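Local coordinates for xylulokinase (Brucella ovis, PDB 5VM1), which probably phosphorylates D-xylulose to D-xylulose 5-phosphate at the expense of ATP, as a member of the FGGY family of carbohydrate kinases, at residues I236-A241 against L442-G447. Residues are numbered along the deposited sequence; the frame is centred on the assembly and turned at random.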
ATOM      1  N   ILE A 236      15.968  19.972   2.813  1.00 49.16           N
ATOM      2  CA  ILE A 236      16.338  18.575   2.601  1.00 56.94           C
ATOM      3  C   ILE A 236      15.106  17.803   2.138  1.00 53.28           C
ATOM      4  O   ILE A 236      13.989  18.054   2.613  1.00 56.57           O
ATOM      5  CB  ILE A 236      16.912  17.974   3.902  1.00 58.36           C
ATOM      6  CG1 ILE A 236      18.391  18.322   4.089  1.00 57.57           C
ATOM      7  CG2 ILE A 236      16.682  16.460   3.977  1.00 44.16           C
ATOM      8  CD1 ILE A 236      18.852  18.230   5.556  1.00 58.12           C
ATOM      9  N   VAL A 237      15.288  16.899   1.171  1.00 44.11           N
ATOM     10  CA  VAL A 237      14.235  15.981   0.730  1.00 44.96           C
ATOM     11  C   VAL A 237      14.547  14.574   1.233  1.00 49.84           C
ATOM     12  O   VAL A 237      15.652  14.059   1.018  1.00 47.81           O
ATOM     13  CB  VAL A 237      14.053  15.985  -0.798  1.00 42.72           C
ATOM     14  CG1 VAL A 237      12.882  15.101  -1.172  1.00 41.28           C
ATOM     15  CG2 VAL A 237      13.791  17.391  -1.298  1.00 44.88           C
ATOM     16  N   ALA A 238      13.572  13.952   1.899  1.00 39.55           N
ATOM     17  CA  ALA A 238      13.772  12.630   2.472  1.00 46.03           C
ATOM     18  C   ALA A 238      13.712  11.544   1.397  1.00 49.70           C
ATOM     19  O   ALA A 238      13.305  11.770   0.251  1.00 45.89           O
ATOM     20  CB  ALA A 238      12.739  12.347   3.556  1.00 37.50           C
ATOM     21  N   GLY A 239      14.165  10.350   1.779  1.00 43.86           N
ATOM     22  CA  GLY A 239      14.041   9.218   0.886  1.00 45.01           C
ATOM     23  C   GLY A 239      12.596   8.913   0.553  1.00 46.37           C
ATOM     24  O   GLY A 239      12.259   8.612  -0.596  1.00 42.91           O
ATOM     25  N   GLY A 240      11.723   9.012   1.545  1.00 39.13           N
ATOM     26  CA  GLY A 240      10.325   8.748   1.330  1.00 32.87           C
ATOM     27  C   GLY A 240      10.005   7.269   1.450  1.00 31.48           C
ATOM     28  O   GLY A 240      10.752   6.476   2.006  1.00 31.14           O
ATOM     29  N   ALA A 241       8.866   6.895   0.900  1.00 31.51           N
ATOM     30  CA  ALA A 241       8.486   5.498   0.975  1.00 33.45           C
ATOM     31  C   ALA A 241       7.422   5.251  -0.075  1.00 34.49           C
ATOM     32  O   ALA A 241       6.842   6.191  -0.619  1.00 39.31           O
ATOM     33  CB  ALA A 241       7.995   5.143   2.383  1.00 29.28           C
ATOM     34  N   LEU A 442      10.434  15.153   8.374  1.00 46.94           N
ATOM     35  CA  LEU A 442      10.910  15.639   9.672  1.00 46.47           C
ATOM     36  C   LEU A 442      12.127  14.852  10.126  1.00 56.51           C
ATOM     37  O   LEU A 442      13.066  15.416  10.698  1.00 61.37           O
ATOM     38  CB  LEU A 442       9.802  15.552  10.728  1.00 45.48           C
ATOM     39  CG  LEU A 442      10.023  15.988  12.193  1.00 50.77           C
ATOM     40  CD1 LEU A 442       8.683  16.289  12.829  1.00 48.75           C
ATOM     41  CD2 LEU A 442      10.782  14.996  13.081  1.00 50.77           C
ATOM     42  N   ILE A 443      12.142  13.552   9.842  1.00 56.02           N
ATOM     43  CA  ILE A 443      13.230  12.698  10.293  1.00 48.94           C
ATOM     44  C   ILE A 443      14.522  13.017   9.550  1.00 52.23           C
ATOM     45  O   ILE A 443      15.590  13.125  10.165  1.00 63.59           O
ATOM     46  CB  ILE A 443      12.820  11.229  10.140  1.00 41.99           C
ATOM     47  CG1 ILE A 443      11.681  10.917  11.116  1.00 48.91           C
ATOM     48  CG2 ILE A 443      14.005  10.330  10.416  1.00 43.20           C
ATOM     49  CD1 ILE A 443      10.972   9.609  10.846  1.00 39.75           C
ATOM     50  N   ALA A 444      14.455  13.187   8.228  1.00 46.79           N
ATOM     51  CA  ALA A 444      15.681  13.455   7.479  1.00 51.39           C
ATOM     52  C   ALA A 444      16.255  14.836   7.780  1.00 61.30           C
ATOM     53  O   ALA A 444      17.483  14.995   7.845  1.00 64.10           O
ATOM     54  CB  ALA A 444      15.422  13.327   5.979  1.00 46.54           C
ATOM     55  N   ALA A 445      15.387  15.828   8.010  1.00 57.90           N
ATOM     56  CA  ALA A 445      15.842  17.202   8.206  1.00 57.67           C
ATOM     57  C   ALA A 445      16.513  17.385   9.564  1.00 64.42           C
ATOM     58  O   ALA A 445      17.465  18.162   9.690  1.00 73.79           O
ATOM     59  CB  ALA A 445      14.668  18.173   8.052  1.00 51.51           C
ATOM     60  N   THR A 446      16.001  16.719  10.598  1.00 62.59           N
ATOM     61  CA  THR A 446      16.543  16.816  11.948  1.00 62.58           C
ATOM     62  C   THR A 446      17.518  15.699  12.300  1.00 67.44           C
ATOM     63  O   THR A 446      18.259  15.832  13.285  1.00 71.20           O
ATOM     64  CB  THR A 446      15.413  16.803  12.976  1.00 56.41           C
ATOM     65  OG1 THR A 446      14.831  15.489  13.029  1.00 57.25           O
ATOM     66  CG2 THR A 446      14.363  17.814  12.589  1.00 52.95           C
ATOM     67  N   GLY A 447      17.525  14.605  11.546  1.00 61.59           N
ATOM     68  CA  GLY A 447      18.374  13.500  11.931  1.00 60.84           C
ATOM     69  C   GLY A 447      17.909  12.812  13.186  1.00 62.39           C
ATOM     70  O   GLY A 447      18.703  12.124  13.842  1.00 54.13           O
TER
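Strand 236-238 and the last turn of helix 433-446 run at 135° to each other, their local axes 7.3 Å apart at closest approach, with Ile236 and Ala238 set against Ala445 and Ala444. This is helix-on-sheet packing in the actin-like ATPase fold of FGGY kinases: the strand belongs to the mixed sheet built from the N-terminal half of the chain, whereas the helix comes from far later in the sequence. Such a short axis distance fits the small residues on the helix. The CA atoms of Ala238 and Ala444 lie 5.4 Å from each other, and the Ala444 methyl meets the flank of the Ala238 methyl, CB to CB, at 3.7 Å. Ile236 adds both its branches. Its CG2, placed opposite the backbone N by a chi1 of -82°, rests on Ala444 CB at 3.9 Å, which puts that single methyl against two strand residues. The other branch extends along the helix, where CD1 lies 4.1 Å from Ala445 CA. No hydrogen bond crosses the interface; Val237, pointing to the other side of the sheet, packs on Arg166 and Thr170 of helix 161-170. Gly447, with positive phi, is the first residue to leave the helix; in the turn before it, Leu442 O accepts from both Thr446 N and, at 2.9 Å on the opposite face of the carbonyl plane, Thr446 OG1.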